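Local coordinates for protein acyl-CoA dehydrogenase (PDB 3OWA) that probably catalyses the alpha,beta-dehydrogenation of acyl-CoA thioesters, using a bound flavin-adenine dinucleotide as the electron acceptor, at residues I413-V418 with I492-A497; G268-G273 with I359-N364. One frame throughout, in Å; residues are numbered along the deposited sequence.

Contact 1 (I413-V418 with I492-A497); sequences INRLIV and ILVNIA. With FAD (flavin-adenine dinucleotide), chain E.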
loop_
_atom_site.group_PDB
_atom_site.type_symbol
_atom_site.label_atom_id
_atom_site.label_comp_id
_atom_site.label_asym_id
_atom_site.label_seq_id
_atom_site.Cartn_x
_atom_site.Cartn_y
_atom_site.Cartn_z
ATOM N N ILE A 413 7.762 -15.607 -1.880
ATOM C CA ILE A 413 8.037 -16.991 -2.215
ATOM C C ILE A 413 7.619 -17.256 -3.671
ATOM O O ILE A 413 8.360 -17.885 -4.441
ATOM C CB ILE A 413 7.325 -17.966 -1.220
ATOM C CG1 ILE A 413 8.032 -17.956 0.149
ATOM C CG2 ILE A 413 7.213 -19.378 -1.822
ATOM C CD1 ILE A 413 9.434 -18.563 0.155
ATOM N N ASN A 414 6.428 -16.769 -4.032
ATOM C CA ASN A 414 5.937 -16.854 -5.408
ATOM C C ASN A 414 6.885 -16.239 -6.429
ATOM O O ASN A 414 7.007 -16.767 -7.529
ATOM C CB ASN A 414 4.588 -16.183 -5.535
ATOM C CG ASN A 414 3.443 -17.112 -5.205
ATOM O OD1 ASN A 414 2.904 -17.090 -4.112
ATOM N ND2 ASN A 414 3.064 -17.935 -6.168
ATOM N N ARG A 415 7.551 -15.140 -6.074
ATOM C CA ARG A 415 8.554 -14.531 -6.933
ATOM C C ARG A 415 9.825 -15.364 -7.013
ATOM O O ARG A 415 10.366 -15.555 -8.101
ATOM C CB ARG A 415 8.923 -13.108 -6.477
ATOM C CG ARG A 415 7.875 -12.050 -6.885
ATOM C CD ARG A 415 8.156 -10.712 -6.164
ATOM N NE ARG A 415 7.509 -9.601 -6.868
ATOM C CZ ARG A 415 6.559 -8.821 -6.353
ATOM N NH1 ARG A 415 6.043 -7.831 -7.086
ATOM N NH2 ARG A 415 6.153 -9.002 -5.099
ATOM N N LEU A 416 10.295 -15.855 -5.871
ATOM C CA LEU A 416 11.542 -16.602 -5.820
ATOM C C LEU A 416 11.513 -17.906 -6.609
ATOM O O LEU A 416 12.533 -18.342 -7.112
ATOM C CB LEU A 416 11.926 -16.918 -4.379
ATOM C CG LEU A 416 12.332 -15.739 -3.526
ATOM C CD1 LEU A 416 12.423 -16.238 -2.095
ATOM C CD2 LEU A 416 13.699 -15.219 -4.007
ATOM N N ILE A 417 10.346 -18.508 -6.747
ATOM C CA ILE A 417 10.275 -19.782 -7.436
ATOM C C ILE A 417 10.193 -19.654 -8.954
ATOM O O ILE A 417 10.506 -20.626 -9.659
ATOM C CB ILE A 417 9.122 -20.675 -6.917
ATOM C CG1 ILE A 417 7.751 -20.037 -7.199
ATOM C CG2 ILE A 417 9.327 -20.987 -5.428
ATOM C CD1 ILE A 417 6.610 -20.768 -6.499
ATOM N N VAL A 418 9.788 -18.490 -9.457
ATOM C CA VAL A 418 9.677 -18.301 -10.892
ATOM C C VAL A 418 10.984 -18.566 -11.718
ATOM O O VAL A 418 10.970 -19.373 -12.674
ATOM C CB VAL A 418 8.983 -16.945 -11.266
ATOM C CG1 VAL A 418 9.217 -16.594 -12.753
ATOM C CG2 VAL A 418 7.485 -17.019 -10.976
ATOM N N ILE A 492 18.228 -10.509 -6.930
ATOM C CA ILE A 492 18.311 -10.754 -8.364
ATOM C C ILE A 492 17.160 -11.623 -8.868
ATOM O O ILE A 492 16.566 -11.315 -9.904
ATOM C CB ILE A 492 19.711 -11.383 -8.756
ATOM C CG1 ILE A 492 20.795 -10.313 -8.761
ATOM C CG2 ILE A 492 19.663 -12.104 -10.101
ATOM C CD1 ILE A 492 22.212 -10.919 -8.888
ATOM N N LEU A 493 16.875 -12.717 -8.152
ATOM C CA LEU A 493 15.778 -13.632 -8.522
ATOM C C LEU A 493 14.451 -12.886 -8.625
ATOM O O LEU A 493 13.656 -13.130 -9.527
ATOM C CB LEU A 493 15.651 -14.808 -7.524
ATOM C CG LEU A 493 16.822 -15.795 -7.452
ATOM C CD1 LEU A 493 16.654 -16.747 -6.270
ATOM C CD2 LEU A 493 16.947 -16.575 -8.758
ATOM N N VAL A 494 14.225 -11.973 -7.690
ATOM C CA VAL A 494 12.986 -11.207 -7.644
ATOM C C VAL A 494 12.912 -10.205 -8.818
ATOM O O VAL A 494 11.838 -9.992 -9.386
ATOM C CB VAL A 494 12.841 -10.520 -6.283
ATOM C CG1 VAL A 494 11.812 -9.391 -6.343
ATOM C CG2 VAL A 494 12.425 -11.553 -5.254
ATOM N N ASN A 495 14.055 -9.621 -9.204
ATOM C CA ASN A 495 14.105 -8.769 -10.417
ATOM C C ASN A 495 13.708 -9.520 -11.681
ATOM O O ASN A 495 12.958 -9.004 -12.519
ATOM C CB ASN A 495 15.497 -8.125 -10.618
ATOM C CG ASN A 495 15.793 -7.040 -9.602
ATOM O OD1 ASN A 495 14.880 -6.455 -9.015
ATOM N ND2 ASN A 495 17.074 -6.773 -9.379
ATOM N N ILE A 496 14.208 -10.747 -11.801
ATOM C CA ILE A 496 13.929 -11.579 -12.948
ATOM C C ILE A 496 12.447 -11.943 -12.925
ATOM O O ILE A 496 11.767 -11.822 -13.936
ATOM C CB ILE A 496 14.830 -12.850 -12.944
ATOM C CG1 ILE A 496 16.294 -12.453 -13.208
ATOM C CG2 ILE A 496 14.344 -13.864 -13.963
ATOM C CD1 ILE A 496 17.272 -13.494 -12.804
ATOM N N ALA A 497 11.963 -12.357 -11.760
ATOM C CA ALA A 497 10.541 -12.669 -11.575
ATOM C C ALA A 497 9.647 -11.493 -11.908
ATOM O O ALA A 497 8.606 -11.682 -12.534
ATOM C CB ALA A 497 10.276 -13.169 -10.158
HETATM P PA FAD E . 6.310 -16.920 7.268
HETATM O O1A FAD E . 6.818 -16.959 8.687
HETATM O O2A FAD E . 6.432 -18.182 6.492
HETATM O O5B FAD E . 6.973 -15.733 6.466
HETATM C C5B FAD E . 7.323 -14.501 7.047
HETATM C C4B FAD E . 8.071 -13.627 6.051
HETATM O O4B FAD E . 9.308 -14.244 5.660
HETATM C C3B FAD E . 7.245 -13.411 4.787
HETATM O O3B FAD E . 7.479 -12.122 4.223
HETATM C C2B FAD E . 7.854 -14.427 3.855
HETATM O O2B FAD E . 7.696 -14.084 2.513
HETATM C C1B FAD E . 9.307 -14.378 4.255
HETATM N N9A FAD E . 9.996 -15.612 3.868
HETATM C C8A FAD E . 9.708 -16.892 4.266
HETATM N N7A FAD E . 10.574 -17.746 3.693
HETATM C C5A FAD E . 11.437 -17.029 2.950
HETATM C C6A FAD E . 12.550 -17.391 2.151
HETATM N N6A FAD E . 12.989 -18.655 2.097
HETATM N N1A FAD E . 13.229 -16.395 1.497
HETATM C C2A FAD E . 12.847 -15.067 1.621
HETATM N N3A FAD E . 11.776 -14.706 2.434
HETATM C C4A FAD E . 11.075 -15.673 3.069
HETATM N N1 FAD E . -3.190 -22.134 5.656
HETATM C C2 FAD E . -3.861 -23.298 5.356
HETATM O O2 FAD E . -3.245 -24.314 5.116
HETATM N N3 FAD E . -5.240 -23.359 5.313
HETATM C C4 FAD E . -5.998 -22.267 5.592
HETATM O O4 FAD E . -7.233 -22.379 5.522
HETATM C C4X FAD E . -5.335 -21.073 5.891
HETATM N N5 FAD E . -6.081 -19.956 6.212
HETATM C C5X FAD E . -5.446 -18.778 6.576
HETATM C C6 FAD E . -6.235 -17.668 6.896
HETATM C C7 FAD E . -5.614 -16.488 7.292
HETATM C C7M FAD E . -6.463 -15.289 7.656
HETATM C C8 FAD E . -4.203 -16.453 7.351
HETATM C C8M FAD E . -3.429 -15.236 7.745
HETATM C C9 FAD E . -3.427 -17.547 6.981
HETATM C C9A FAD E . -4.031 -18.720 6.599
HETATM N N10 FAD E . -3.265 -19.814 6.229
HETATM C C10 FAD E . -3.918 -21.003 5.927
HETATM C "C1'" FAD E . -1.746 -19.791 6.334
HETATM C "C2'" FAD E . -1.063 -18.811 5.374
HETATM O "O2'" FAD E . -1.348 -18.965 4.002
HETATM C "C3'" FAD E . 0.491 -18.444 5.871
HETATM O "O3'" FAD E . 0.300 -17.252 6.547
HETATM C "C4'" FAD E . 1.385 -18.316 4.905
HETATM O "O4'" FAD E . 1.381 -19.555 4.197
HETATM C "C5'" FAD E . 2.785 -17.784 5.209
HETATM O "O5'" FAD E . 3.172 -18.294 6.459
HETATM P P FAD E . 3.554 -17.395 7.702
HETATM O O1P FAD E . 2.365 -16.493 7.945
HETATM O O2P FAD E . 3.917 -18.279 8.862
HETATM O O3P FAD E . 4.752 -16.449 7.246
#

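Contact 2 (G268-G273 with I359-N364); sequences GRYKLG and IECSLN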
loop_
_atom_site.group_PDB
_atom_site.type_symbol
_atom_site.label_atom_id
_atom_site.label_comp_id
_atom_site.label_asym_id
_atom_site.label_seq_id
_atom_site.Cartn_x
_atom_site.Cartn_y
_atom_site.Cartn_z
ATOM N N GLY A 268 -4.973 -22.795 -6.221
ATOM C CA GLY A 268 -5.202 -21.698 -5.248
ATOM C C GLY A 268 -4.679 -20.347 -5.717
ATOM O O GLY A 268 -5.361 -19.331 -5.611
ATOM N N ARG A 269 -3.493 -20.380 -6.302
ATOM C CA ARG A 269 -2.845 -19.250 -6.898
ATOM C C ARG A 269 -3.642 -18.599 -7.994
ATOM O O ARG A 269 -3.874 -17.388 -7.953
ATOM C CB ARG A 269 -1.468 -19.656 -7.454
ATOM C CG ARG A 269 -0.345 -19.109 -6.635
ATOM C CD ARG A 269 0.386 -20.049 -5.761
ATOM N NE ARG A 269 1.571 -20.565 -6.442
ATOM C CZ ARG A 269 2.720 -20.936 -5.861
ATOM N NH1 ARG A 269 3.696 -21.447 -6.593
ATOM N NH2 ARG A 269 2.913 -20.806 -4.565
ATOM N N TYR A 270 -4.001 -19.338 -9.030
ATOM C CA TYR A 270 -4.736 -18.658 -10.099
ATOM C C TYR A 270 -6.160 -18.278 -9.665
ATOM O O TYR A 270 -6.701 -17.280 -10.130
ATOM C CB TYR A 270 -4.696 -19.409 -11.449
ATOM C CG TYR A 270 -5.782 -20.426 -11.645
ATOM C CD1 TYR A 270 -5.530 -21.782 -11.464
ATOM C CD2 TYR A 270 -7.056 -20.036 -12.055
ATOM C CE1 TYR A 270 -6.538 -22.732 -11.655
ATOM C CE2 TYR A 270 -8.073 -20.967 -12.244
ATOM C CZ TYR A 270 -7.808 -22.314 -12.040
ATOM O OH TYR A 270 -8.811 -23.245 -12.216
ATOM N N LYS A 271 -6.769 -19.076 -8.800
ATOM C CA LYS A 271 -8.106 -18.763 -8.313
ATOM C C LYS A 271 -8.109 -17.452 -7.523
ATOM O O LYS A 271 -9.024 -16.641 -7.656
ATOM C CB LYS A 271 -8.612 -19.900 -7.416
ATOM C CG LYS A 271 -9.923 -20.433 -7.825
ATOM C CD LYS A 271 -9.908 -20.969 -9.208
ATOM C CE LYS A 271 -11.339 -21.292 -9.630
ATOM N NZ LYS A 271 -12.036 -22.145 -8.597
ATOM N N LEU A 272 -7.086 -17.259 -6.689
ATOM C CA LEU A 272 -6.921 -15.995 -5.990
ATOM C C LEU A 272 -6.720 -14.847 -6.988
ATOM O O LEU A 272 -7.291 -13.771 -6.812
ATOM C CB LEU A 272 -5.774 -16.064 -4.971
ATOM C CG LEU A 272 -5.686 -14.886 -3.986
ATOM C CD1 LEU A 272 -7.010 -14.689 -3.243
ATOM C CD2 LEU A 272 -4.543 -15.109 -3.002
ATOM N N GLY A 273 -5.930 -15.086 -8.034
ATOM C CA GLY A 273 -5.793 -14.125 -9.134
ATOM C C GLY A 273 -7.137 -13.703 -9.699
ATOM O O GLY A 273 -7.436 -12.511 -9.824
ATOM N N ILE A 359 4.045 -21.609 -13.616
ATOM C CA ILE A 359 4.642 -20.279 -13.734
ATOM C C ILE A 359 3.581 -19.194 -13.882
ATOM O O ILE A 359 3.559 -18.234 -13.125
ATOM C CB ILE A 359 5.681 -20.175 -14.859
ATOM C CG1 ILE A 359 6.926 -20.980 -14.493
ATOM C CG2 ILE A 359 6.044 -18.712 -15.099
ATOM C CD1 ILE A 359 7.885 -21.229 -15.689
ATOM N N GLU A 360 2.726 -19.347 -14.875
ATOM C CA GLU A 360 1.613 -18.450 -15.107
ATOM C C GLU A 360 0.718 -18.291 -13.851
ATOM O O GLU A 360 0.263 -17.192 -13.556
ATOM C CB GLU A 360 0.807 -18.944 -16.324
ATOM C CG GLU A 360 1.601 -18.875 -17.651
ATOM C CD GLU A 360 2.464 -20.130 -17.960
ATOM O OE1 GLU A 360 2.863 -20.260 -19.133
ATOM O OE2 GLU A 360 2.745 -20.969 -17.048
ATOM N N CYS A 361 0.477 -19.377 -13.110
ATOM C CA CYS A 361 -0.344 -19.308 -11.873
ATOM C C CYS A 361 0.284 -18.407 -10.818
ATOM O O CYS A 361 -0.411 -17.580 -10.193
ATOM C CB CYS A 361 -0.559 -20.714 -11.267
ATOM S SG CYS A 361 -1.639 -21.790 -12.278
ATOM N N SER A 362 1.587 -18.563 -10.603
ATOM C CA SER A 362 2.316 -17.746 -9.627
ATOM C C SER A 362 2.345 -16.286 -10.059
ATOM O O SER A 362 2.125 -15.387 -9.241
ATOM C CB SER A 362 3.743 -18.267 -9.436
ATOM O OG SER A 362 3.782 -19.227 -8.393
ATOM N N LEU A 363 2.588 -16.041 -11.345
ATOM C CA LEU A 363 2.514 -14.668 -11.864
ATOM C C LEU A 363 1.157 -14.011 -11.631
ATOM O O LEU A 363 1.110 -12.846 -11.270
ATOM C CB LEU A 363 2.874 -14.571 -13.360
ATOM C CG LEU A 363 4.223 -15.153 -13.817
ATOM C CD1 LEU A 363 4.335 -15.061 -15.341
ATOM C CD2 LEU A 363 5.423 -14.503 -13.096
ATOM N N ASN A 364 0.079 -14.731 -11.907
ATOM C CA ASN A 364 -1.283 -14.209 -11.739
ATOM C C ASN A 364 -1.533 -13.871 -10.293
ATOM O O ASN A 364 -2.106 -12.827 -9.969
ATOM C CB ASN A 364 -2.317 -15.258 -12.143
ATOM C CG ASN A 364 -2.462 -15.429 -13.656
ATOM O OD1 ASN A 364 -2.006 -14.611 -14.476
ATOM N ND2 ASN A 364 -3.122 -16.501 -14.023
#

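Contact 1 (I413-V418 with I492-A497)
Leu416, Arg415 and Val418 carry one side of an apolar helix crossing, facing Leu493, Val494 and Ala497. Leu416 CD2 lies 4.0 Å from Leu493 CD1, the two leucine side chains meeting at about a right angle, and the same methyl reaches Val494 CG2 at 4.1 Å. The aliphatic part of Arg415 adds to this layer: its chain is extended from CG to NE, and CD packs 3.9 Å from Val494 CG1. Beyond that methyl the guanidinium turns to acidic partners, forming salt bridges with Asp498 and Glu370.

The backbones come nearest at Arg415 and Ala497, whose CA atoms are 5.4 Å apart. Ala497 CB approaches Arg415 O to 3.2 Å and also touches Val418 CB. The segment axes pass 7.8 Å apart at 85°, consistent with the small alanine at the crossing.

Ligand contacts come from the flank of helix 411-427. Leu416 CD1, the branch not used against Leu493, touches FAD N1A at 3.7 Å, and Ile413 CD1 meets FAD C5A at 3.8 Å. Leu306 of the second subunit packs on Leu416 and Val494. Near-perpendicular helices thus join at the adenine end of the FAD pocket, in the helical C-terminal part of an acyl-CoA dehydrogenase fold.

Contact 2 (G268-G273 with I359-N364)
Ser362 places its hydroxyl over one face of the Arg269 guanidinium, with OG 2.9 Å from NH1, yet the angle is too poor for a hydrogen bond. The serine is modelled in two conformers, and the closeness belongs to one of them, which makes its detail doubtful. The strongest polar partner of this hydroxyl is the side-chain amide of Asn414, on helix 411-427. The arginine reaches the serine through a bent chain, which turns at CD (chi2 106°) and again at NE. Nearer the backbone, Arg269 CB rests 3.6 Å from Cys361 O.

Sulfur and ring meet next to this pair. Cys361 SG lies 4.0 Å from both Tyr270 CB and the ring atom Tyr270 CD1. It stands 5.2 Å from the centroid of the Tyr270 ring, approaching obliquely in a sulfur-aromatic contact. Tyr270 CG sits between the backbone N and the carbonyl carbon (chi1 88°), a crowded position for a helical residue; helix 305-336 packs against this side chain through Val329 and Phe332. One turn further on, Gly273, which has no side chain, brings its CA to 4.0 Å from Asn364 O. The segment axes approach to 7.6 Å at 41°.

All the touching residues are buried, so the helices are joined by van der Waals and sulfur-aromatic packing, while the Arg269 guanidinium and the Ser362 hydroxyl find polar partners outside the pair. Arg269 NH2 makes a weak hydrogen bond to Glu408 O, and the contact itself pairs the guanidinium with no acid.

In the fold
From the N terminus, helix 257-293 supplies the first side of contact 2, and the chain runs through 85 mostly helical residues before helix 358-383 closes that loop. Only afterwards does helix 411-427 open contact 1, closed 73 residues later by helix 490-520. The two loops therefore follow in series, neither nested nor crossed. Their centres lie 14 Å apart, and helix 411-427 is shared between them: the Asn414 amide is probably hydrogen-bonded to Ser362, with Ile417 packing beside it. Contact 2 ties together helices in the earlier part of the C-terminal helical region, whereas contact 1 links that part to the later one. Helix 490-520 also reaches helix 358-383, where Tyr504 packs on Leu363.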